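Local coordinates for cutinase-like protein (Cryptococcus sp., PDB 2CZQ) that probably hydrolyses carboxylic esters, as a cutinase-like enzyme with the alpha/beta-hydrolase fold, at residues S3-Y9 against K200-S204; P20-S24 against I43-Y48; I34-L38 against A197-L201; Q82-Q86 against H180-P184. Where two conformers were deposited one is given. Numbering follows the deposited sequence.

Interaction 1: residues S3-Y9 against K200-S204; sequences SSACPQY and KLGGS
A Schellman motif closes helix 187-200, and the N-terminal segment folds against it. Leu201 keeps near-helical angles (phi/psi -80/-3), Gly202 swings to positive phi (93/12) and Gly203 extends (-99/-180). Across from them Ser3 to Cys6 make a tight turn: Ser4 and Ala5 have helical phi/psi, Cys6 N makes a weak bond to Ser3 O (3.2 Å), Cys6 opens to -140/72, and the chain is extended by Tyr9. CA atoms pair Ser3 with Gly203 and Ala5 with Gly202, both at 5.4 Å, and Cys6 with Leu201 at 5.7 Å.

Ser3, chi1 t, gives its OG proton to Leu201 O at 2.6 Å while Ser3 OG accepts from Cys6 N at 3.1 Å, an ST motif. A CB on Gly202 would clash with Ser3 OG and Ala5 CB. Water 1 donates to Gly202 O (2.9 Å), accepts from Ala5 N (3.1 Å) and lies 2.9 Å from Ser4 OG.

Leu201 (chi1 m, chi2 t) supplies the apolar half. Its CD2 is 4.0 Å from Cys6 SG, and its CD1 makes a CH-pi contact over the face of the Tyr9 ring, 3.8 Å from the centroid and 18° off the normal. Tyr9, chi1 p, sends its OH to Leu38 O. Cys6, chi1 m, is disulfide-bonded to Cys78 on strand 78-84, so the chain's beginning is tied to the central sheet of an alpha/beta hydrolase beside a glycine-terminated C-terminal helix.

Interaction 2: residues P20-S24 against I43-Y48; sequences PQGQS and IYNTVY
Gln21 reaches across to the chain just past strand 41-45 with both ends of its amide. From chi1 t and chi2 p, chi3 62°, its NE2 donates to Thr46 O at 3.0 Å with a nearly straight 168° angle, while Tyr48 N gives a weak bond to Gln21 OE1 at 3.4 Å. Water 2 accepts hydrogen bonds from Gln21 NE2 (3.0 Å) and Asn45 ND2 (3.3 Å), bridging the two side chains.

Gln23 and Asn45 lie closest in the backbone, CA to CA 5.4 Å; Gln21 and Val47 follow at 7.0 Å. Gly22 takes phi/psi 140/-178, between the extended Gln21 (-53/130) and Gln23 (-65/139). This is loop packing beside the edge of a parallel alpha/beta-hydrolase sheet: segment 20-24 runs between strand 9-14 and helix 28-37, and strand 41-45 is the outermost strand on that side.

Asn45, chi1 m, lays its amide against the Gly22-Gln23 backbone, CG 3.4 Å from Gly22 C and OD1 3.1 Å from Gln23 CA. Gln23 N, 3.4 Å from Asn45 OD1, is too poorly angled to bond; that OD1 accepts from Asn13 ND2 on the adjacent strand. The extended Gln23 side chain (t, t) passes Ile43, Gln23 OE1 to Ile43 CG2 3.8 Å, and that OE1 is satisfied by Asn31 ND2. Thr46 OG1 pairs with Thr14 OG1, and Tyr48 OH donates to Arg15 O.

Interaction 3: residues I34-L38 against A197-L201; sequences ITAAL and AVNKL
Two helix C-termini pack together here on one side of the alpha/beta-hydrolase sheet, helix 28-37 ending at Ala37 and helix 187-200 at Lys200. Their nearest CA atoms are Ile34 and Val198, 6.1 Å apart, and the contact is apolar throughout. Ala197 comes first: its CB sits 3.4 Å from Ile34 CD1, which Ile34 extends with chi1 m and chi2 t, and it also rests on Ile80 of strand 78-84. Val198, chi1 t, follows. Its CG2 meets the last turn of helix 28-37, 4.2 Å from Ile34 CG2 and 4.1 Å from Ala37 CB; its CG1 lies 4.0 Å from CD1 of Leu38, the first non-helical residue after Ala37 (phi/psi -127/124), which points back with chi1 m and chi2 t. Leu201 comes just past the helix, Leu201 N still bonded to Ala197 O (2.9 Å), and it too touches Ile80. Leu201 CD1 lies 4.2 Å from Ile34 CG2, while its CB is 3.8 Å from Leu38 CD1.

Interaction 4: residues Q82-Q86 against H180-P184; sequences QGYSQ and HLSYP
Ser85 sits on a strained turn (phi/psi 60/-122) that fits the nucleophile elbow of alpha/beta hydrolases, GxSxG. CA atoms pair Ser85 with His180 at 8.1 Å and Tyr84 with Tyr183 at 8.8 Å. The Ser85 side chain, chi1 t, brings OG to 2.7 Å from His180 NE2, a hydrogen bond in which either may donate. His180 adopts chi1 t with chi2 58°, and its ND1 is bonded to Asp165 OD2, consistent with a Ser-His-Asp catalytic triad. Tyr84, chi1 t and chi2 47°, stretches its ring so that OH donates to His180 O at 2.7 Å while also lying over one face of the imidazole. The Tyr84 and His180 rings are near parallel (29°) but slid apart, centroids 5.2 Å. Tyr183, chi1 m, completes the aromatic cluster: its CD2 is 3.6 Å from Tyr84 CE1, the planes at 65°, and its OH bonds to Asp165. The elbow joins strand 78-84 to helix 86-98, His180 lies in the short, weakly bonded helical turn around 178-181, and Tyr84 and Tyr183 both touch Ile114 of strand 108-114.

In the fold
Interactions 1 and 3 are neighbours, centres 7 Å apart, sharing Lys200 and Leu201; Tyr9 OH reaches Leu38 O at 2.7 Å, so the N-terminal segment and both helix ends form one packed region. Interaction 4, with the probable catalytic residues, lies about 25 Å from interaction 1 between centres, on the opposite side of the chain's centre. Interaction 2 is closer to that site, its centre 13 Å from that of interaction 4: Tyr48 OH comes within 3.4 Å of Gln86 CG, in the elbow itself, and Ser24 OG within 3.7 Å of Tyr84 CD2. Interactions 3 and 4 touch lightly, Ile34 CD1 lying 4.1 Å from Gln82 NE2.

Interaction 1: residues S3-Y9 against K200-S204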
# COMPACT_ATOMS: atom_id res chain seq x y z
N SER A 3 14.47 -15.10 -3.63
CA SER A 3 15.22 -13.85 -3.65
C SER A 3 16.31 -13.93 -2.60
O SER A 3 16.03 -14.17 -1.42
CB SER A 3 14.31 -12.67 -3.36
OG SER A 3 15.10 -11.52 -3.10
N SER A 4 17.55 -13.71 -3.01
CA SER A 4 18.66 -13.65 -2.06
C SER A 4 18.50 -12.48 -1.09
O SER A 4 18.85 -12.58 0.08
CB SER A 4 20.02 -13.59 -2.76
OG SER A 4 20.00 -12.66 -3.83
N ALA A 5 17.95 -11.37 -1.59
CA ALA A 5 17.71 -10.20 -0.75
C ALA A 5 16.63 -10.49 0.29
O ALA A 5 16.72 -10.01 1.43
CB ALA A 5 17.31 -9.02 -1.60
N CYS A 6 15.62 -11.27 -0.10
CA CYS A 6 14.44 -11.49 0.73
C CYS A 6 13.96 -12.94 0.68
O CYS A 6 12.92 -13.22 0.07
CB CYS A 6 13.31 -10.56 0.28
SG CYS A 6 13.67 -8.81 0.51
N PRO A 7 14.69 -13.88 1.30
CA PRO A 7 14.25 -15.28 1.34
C PRO A 7 12.92 -15.49 2.07
O PRO A 7 12.24 -16.48 1.81
CB PRO A 7 15.40 -15.99 2.07
CG PRO A 7 16.57 -15.09 1.92
CD PRO A 7 16.01 -13.71 1.94
N GLN A 8 12.57 -14.58 2.98
CA GLN A 8 11.28 -14.58 3.64
C GLN A 8 10.72 -13.17 3.56
O GLN A 8 11.44 -12.19 3.80
CB GLN A 8 11.40 -15.00 5.10
CG GLN A 8 10.06 -15.10 5.81
CD GLN A 8 10.21 -15.58 7.23
OE1 GLN A 8 10.97 -15.02 8.01
NE2 GLN A 8 9.48 -16.63 7.57
N TYR A 9 9.44 -13.07 3.23
CA TYR A 9 8.81 -11.76 3.16
C TYR A 9 7.33 -11.85 3.51
O TYR A 9 6.72 -12.92 3.42
CB TYR A 9 9.01 -11.12 1.78
CG TYR A 9 8.31 -11.86 0.67
CD1 TYR A 9 8.94 -12.91 0.00
CD2 TYR A 9 7.00 -11.53 0.31
CE1 TYR A 9 8.29 -13.60 -1.00
CE2 TYR A 9 6.34 -12.21 -0.69
CZ TYR A 9 6.98 -13.25 -1.34
OH TYR A 9 6.31 -13.93 -2.32
N LYS A 200 11.06 -4.88 -5.73
CA LYS A 200 11.52 -4.35 -4.45
C LYS A 200 12.03 -5.45 -3.53
O LYS A 200 12.92 -5.21 -2.71
CB LYS A 200 10.42 -3.53 -3.75
CG LYS A 200 10.07 -2.21 -4.44
CD LYS A 200 11.26 -1.27 -4.52
CE LYS A 200 10.83 0.12 -4.97
NZ LYS A 200 11.99 0.92 -5.47
N LEU A 201 11.46 -6.65 -3.66
CA LEU A 201 11.88 -7.81 -2.87
C LEU A 201 13.15 -8.48 -3.41
O LEU A 201 13.63 -9.43 -2.80
CB LEU A 201 10.75 -8.83 -2.78
CG LEU A 201 9.53 -8.39 -1.96
CD1 LEU A 201 8.37 -9.34 -2.21
CD2 LEU A 201 9.86 -8.27 -0.48
N GLY A 202 13.67 -7.98 -4.53
CA GLY A 202 14.92 -8.48 -5.08
C GLY A 202 14.78 -9.58 -6.11
O GLY A 202 15.78 -10.21 -6.47
N GLY A 203 13.57 -9.80 -6.61
CA GLY A 203 13.33 -10.76 -7.67
C GLY A 203 13.23 -10.11 -9.04
O GLY A 203 13.35 -8.89 -9.17
N SER A 204 13.00 -10.94 -10.05
CA SER A 204 12.84 -10.48 -11.42
C SER A 204 11.37 -10.51 -11.82
O SER A 204 10.69 -11.52 -11.64
CB SER A 204 13.65 -11.35 -12.38
OG SER A 204 15.04 -11.21 -12.17
O HOH W 1 17.87 -10.77 -4.59

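Interaction 2: residues P20-S24 against I43-Y48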
# COMPACT_ATOMS: atom_id res chain seq x y z
N PRO A 20 -14.74 -7.44 4.14
CA PRO A 20 -14.65 -8.40 5.24
C PRO A 20 -13.21 -8.53 5.73
O PRO A 20 -12.27 -8.42 4.93
CB PRO A 20 -15.11 -9.72 4.60
CG PRO A 20 -15.96 -9.29 3.47
CD PRO A 20 -15.31 -8.05 2.92
N GLN A 21 -13.04 -8.75 7.02
CA GLN A 21 -11.72 -9.09 7.54
C GLN A 21 -11.18 -10.28 6.73
O GLN A 21 -11.88 -11.28 6.55
CB GLN A 21 -11.80 -9.43 9.02
CG GLN A 21 -10.45 -9.76 9.67
CD GLN A 21 -9.49 -8.58 9.67
OE1 GLN A 21 -9.77 -7.54 10.27
NE2 GLN A 21 -8.36 -8.74 8.99
N GLY A 22 -9.96 -10.14 6.24
CA GLY A 22 -9.41 -11.02 5.22
C GLY A 22 -8.62 -10.16 4.26
O GLY A 22 -8.51 -8.95 4.46
N GLN A 23 -8.07 -10.77 3.22
CA GLN A 23 -7.29 -10.02 2.25
C GLN A 23 -8.18 -9.02 1.52
O GLN A 23 -9.32 -9.33 1.16
CB GLN A 23 -6.61 -10.95 1.26
CG GLN A 23 -5.63 -10.22 0.35
CD GLN A 23 -4.86 -11.10 -0.62
OE1 GLN A 23 -3.92 -10.63 -1.23
NE2 GLN A 23 -5.26 -12.36 -0.78
N SER A 24 -7.66 -7.82 1.30
CA SER A 24 -8.39 -6.85 0.49
C SER A 24 -8.51 -7.33 -0.94
O SER A 24 -7.55 -7.86 -1.53
CB SER A 24 -7.66 -5.51 0.50
OG SER A 24 -8.31 -4.57 -0.34
N ILE A 43 0.90 -13.63 3.23
CA ILE A 43 0.01 -12.48 3.11
C ILE A 43 -0.63 -12.26 4.47
O ILE A 43 -1.37 -13.12 4.96
CB ILE A 43 -1.07 -12.75 2.03
CG1 ILE A 43 -0.42 -12.99 0.66
CG2 ILE A 43 -2.06 -11.59 1.98
CD1 ILE A 43 -1.35 -13.64 -0.35
N TYR A 44 -0.34 -11.11 5.08
CA TYR A 44 -0.90 -10.76 6.38
C TYR A 44 -1.96 -9.69 6.21
O TYR A 44 -1.68 -8.62 5.66
CB TYR A 44 0.18 -10.26 7.35
CG TYR A 44 -0.43 -9.89 8.68
CD1 TYR A 44 -0.87 -10.88 9.55
CD2 TYR A 44 -0.64 -8.56 9.04
CE1 TYR A 44 -1.47 -10.57 10.75
CE2 TYR A 44 -1.24 -8.23 10.25
CZ TYR A 44 -1.65 -9.25 11.10
OH TYR A 44 -2.25 -8.98 12.31
N ASN A 45 -3.16 -9.98 6.69
CA ASN A 45 -4.28 -9.05 6.59
C ASN A 45 -4.44 -8.28 7.89
O ASN A 45 -4.80 -8.83 8.93
CB ASN A 45 -5.58 -9.80 6.28
CG ASN A 45 -5.40 -10.83 5.18
OD1 ASN A 45 -4.83 -10.55 4.13
ND2 ASN A 45 -5.91 -12.04 5.42
N THR A 46 -4.16 -6.98 7.83
CA THR A 46 -4.24 -6.14 9.01
C THR A 46 -5.58 -6.29 9.71
O THR A 46 -6.64 -6.25 9.07
CB THR A 46 -4.04 -4.70 8.57
OG1 THR A 46 -2.74 -4.61 7.97
CG2 THR A 46 -4.02 -3.73 9.76
N VAL A 47 -5.53 -6.45 11.03
CA VAL A 47 -6.74 -6.64 11.81
C VAL A 47 -7.20 -5.30 12.38
O VAL A 47 -6.50 -4.67 13.17
CB VAL A 47 -6.54 -7.65 12.95
CG1 VAL A 47 -7.82 -7.79 13.77
CG2 VAL A 47 -6.12 -9.00 12.39
N TYR A 48 -8.37 -4.86 11.93
CA TYR A 48 -9.04 -3.67 12.45
C TYR A 48 -10.46 -3.68 11.93
O TYR A 48 -10.83 -4.54 11.14
CB TYR A 48 -8.28 -2.38 12.11
CG TYR A 48 -8.46 -1.79 10.72
CD1 TYR A 48 -8.23 -2.54 9.57
CD2 TYR A 48 -8.80 -0.45 10.58
CE1 TYR A 48 -8.38 -1.96 8.30
CE2 TYR A 48 -8.94 0.13 9.33
CZ TYR A 48 -8.73 -0.62 8.20
OH TYR A 48 -8.88 -0.02 6.98
O HOH W 2 -7.59 -11.55 8.19

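Interaction 3: residues I34-L38 against A197-L201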
# COMPACT_ATOMS: atom_id res chain seq x y z
N ILE A 34 2.69 -12.43 -6.84
CA ILE A 34 3.94 -12.22 -6.10
C ILE A 34 4.35 -13.51 -5.40
O ILE A 34 5.49 -13.94 -5.51
CB ILE A 34 3.80 -11.08 -5.07
CG1 ILE A 34 3.53 -9.73 -5.76
CG2 ILE A 34 5.04 -10.99 -4.19
CD1 ILE A 34 2.79 -8.75 -4.87
N THR A 35 3.41 -14.12 -4.68
CA THR A 35 3.73 -15.34 -3.93
C THR A 35 4.03 -16.52 -4.83
O THR A 35 4.78 -17.41 -4.44
CB THR A 35 2.64 -15.70 -2.89
OG1 THR A 35 1.37 -15.85 -3.53
CG2 THR A 35 2.49 -14.59 -1.84
N ALA A 36 3.47 -16.53 -6.04
CA ALA A 36 3.81 -17.57 -7.01
C ALA A 36 5.20 -17.34 -7.61
O ALA A 36 5.88 -18.29 -7.99
CB ALA A 36 2.77 -17.65 -8.12
N ALA A 37 5.61 -16.07 -7.70
CA ALA A 37 6.90 -15.72 -8.29
C ALA A 37 8.07 -15.93 -7.34
O ALA A 37 9.15 -16.36 -7.76
CB ALA A 37 6.88 -14.28 -8.80
N LEU A 38 7.85 -15.61 -6.07
CA LEU A 38 8.91 -15.65 -5.06
C LEU A 38 8.49 -16.49 -3.87
O LEU A 38 7.47 -16.23 -3.24
CB LEU A 38 9.26 -14.24 -4.58
CG LEU A 38 9.97 -13.30 -5.54
CD1 LEU A 38 10.18 -11.96 -4.86
CD2 LEU A 38 11.30 -13.88 -6.03
N ALA A 197 6.31 -5.08 -6.26
CA ALA A 197 6.65 -5.88 -5.10
C ALA A 197 7.79 -6.85 -5.39
O ALA A 197 8.76 -6.91 -4.63
CB ALA A 197 5.45 -6.64 -4.60
N VAL A 198 7.70 -7.59 -6.49
CA VAL A 198 8.73 -8.58 -6.79
C VAL A 198 10.09 -7.90 -6.95
O VAL A 198 11.10 -8.35 -6.40
CB VAL A 198 8.37 -9.45 -8.02
CG1 VAL A 198 9.56 -10.27 -8.48
CG2 VAL A 198 7.20 -10.36 -7.68
N ASN A 199 10.11 -6.78 -7.68
CA ASN A 199 11.36 -6.05 -7.86
C ASN A 199 11.92 -5.48 -6.56
O ASN A 199 13.11 -5.61 -6.28
CB ASN A 199 11.20 -4.96 -8.92
CG ASN A 199 11.42 -5.48 -10.31
OD1 ASN A 199 12.56 -5.59 -10.77
ND2 ASN A 199 10.34 -5.83 -11.00
N LYS A 200 11.06 -4.88 -5.73
CA LYS A 200 11.52 -4.35 -4.45
C LYS A 200 12.03 -5.45 -3.53
O LYS A 200 12.92 -5.21 -2.71
CB LYS A 200 10.42 -3.53 -3.75
CG LYS A 200 10.07 -2.21 -4.44
CD LYS A 200 11.26 -1.27 -4.52
CE LYS A 200 10.83 0.12 -4.97
NZ LYS A 200 11.99 0.92 -5.47
N LEU A 201 11.46 -6.65 -3.66
CA LEU A 201 11.88 -7.81 -2.87
C LEU A 201 13.15 -8.48 -3.41
O LEU A 201 13.63 -9.43 -2.80
CB LEU A 201 10.75 -8.83 -2.78
CG LEU A 201 9.53 -8.39 -1.96
CD1 LEU A 201 8.37 -9.34 -2.21
CD2 LEU A 201 9.86 -8.27 -0.48

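Interaction 4: residues Q82-Q86 against H180-P184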
# COMPACT_ATOMS: atom_id res chain seq x y z
N GLN A 82 0.85 -2.73 1.80
CA GLN A 82 -0.17 -2.46 0.80
C GLN A 82 -1.39 -1.90 1.51
O GLN A 82 -1.80 -2.42 2.54
CB GLN A 82 -0.56 -3.74 0.08
CG GLN A 82 0.60 -4.44 -0.61
CD GLN A 82 0.27 -5.85 -1.06
OE1 GLN A 82 -0.47 -6.56 -0.38
NE2 GLN A 82 0.83 -6.25 -2.20
N GLY A 83 -1.99 -0.85 0.95
CA GLY A 83 -3.20 -0.30 1.54
C GLY A 83 -4.16 0.22 0.50
O GLY A 83 -3.74 0.87 -0.46
N TYR A 84 -5.44 -0.07 0.70
CA TYR A 84 -6.52 0.39 -0.18
C TYR A 84 -7.48 1.26 0.61
O TYR A 84 -8.02 0.83 1.63
CB TYR A 84 -7.26 -0.81 -0.76
CG TYR A 84 -8.55 -0.49 -1.49
CD1 TYR A 84 -8.62 0.54 -2.44
CD2 TYR A 84 -9.71 -1.20 -1.21
CE1 TYR A 84 -9.81 0.83 -3.11
CE2 TYR A 84 -10.90 -0.92 -1.86
CZ TYR A 84 -10.95 0.09 -2.80
OH TYR A 84 -12.14 0.35 -3.44
N SER A 85 -7.72 2.48 0.12
CA SER A 85 -8.75 3.36 0.67
C SER A 85 -8.44 3.65 2.14
O SER A 85 -7.35 4.13 2.44
CB SER A 85 -10.15 2.79 0.41
OG SER A 85 -11.12 3.80 0.57
N GLN A 86 -9.34 3.34 3.08
CA GLN A 86 -9.02 3.54 4.49
C GLN A 86 -7.69 2.87 4.85
O GLN A 86 -6.91 3.40 5.64
CB GLN A 86 -10.13 3.01 5.40
CG GLN A 86 -9.80 3.25 6.86
CD GLN A 86 -10.93 3.02 7.85
OE1 GLN A 86 -10.74 3.27 9.03
NE2 GLN A 86 -12.09 2.54 7.39
N HIS A 180 -13.03 4.52 -7.81
CA HIS A 180 -12.50 4.09 -6.52
C HIS A 180 -12.63 2.59 -6.31
O HIS A 180 -11.85 2.00 -5.56
CB HIS A 180 -13.19 4.81 -5.35
CG HIS A 180 -12.51 4.60 -4.04
ND1 HIS A 180 -11.19 4.95 -3.83
CD2 HIS A 180 -12.95 4.08 -2.86
CE1 HIS A 180 -10.85 4.65 -2.59
NE2 HIS A 180 -11.90 4.13 -1.98
N LEU A 181 -13.63 2.00 -6.96
CA LEU A 181 -13.93 0.58 -6.81
C LEU A 181 -13.23 -0.29 -7.86
O LEU A 181 -13.35 -1.50 -7.83
CB LEU A 181 -15.45 0.36 -6.87
CG LEU A 181 -16.30 1.22 -5.93
CD1 LEU A 181 -17.79 0.99 -6.18
CD2 LEU A 181 -15.96 0.95 -4.47
N SER A 182 -12.49 0.34 -8.77
CA SER A 182 -11.96 -0.32 -9.96
C SER A 182 -10.74 -1.20 -9.70
O SER A 182 -10.48 -2.15 -10.44
CB SER A 182 -11.62 0.72 -11.05
OG SER A 182 -10.51 1.53 -10.65
N TYR A 183 -9.99 -0.87 -8.65
CA TYR A 183 -8.65 -1.42 -8.48
C TYR A 183 -8.54 -2.94 -8.48
O TYR A 183 -7.60 -3.46 -9.08
CB TYR A 183 -7.96 -0.85 -7.25
CG TYR A 183 -7.87 0.65 -7.25
CD1 TYR A 183 -6.85 1.31 -7.94
CD2 TYR A 183 -8.79 1.41 -6.56
CE1 TYR A 183 -6.77 2.70 -7.93
CE2 TYR A 183 -8.72 2.80 -6.54
CZ TYR A 183 -7.71 3.43 -7.24
OH TYR A 183 -7.60 4.80 -7.24
N PRO A 184 -9.43 -3.66 -7.79
CA PRO A 184 -9.28 -5.12 -7.71
C PRO A 184 -9.15 -5.80 -9.07
O PRO A 184 -8.43 -6.79 -9.18
CB PRO A 184 -10.56 -5.57 -7.00
CG PRO A 184 -10.89 -4.41 -6.12
CD PRO A 184 -10.58 -3.21 -6.98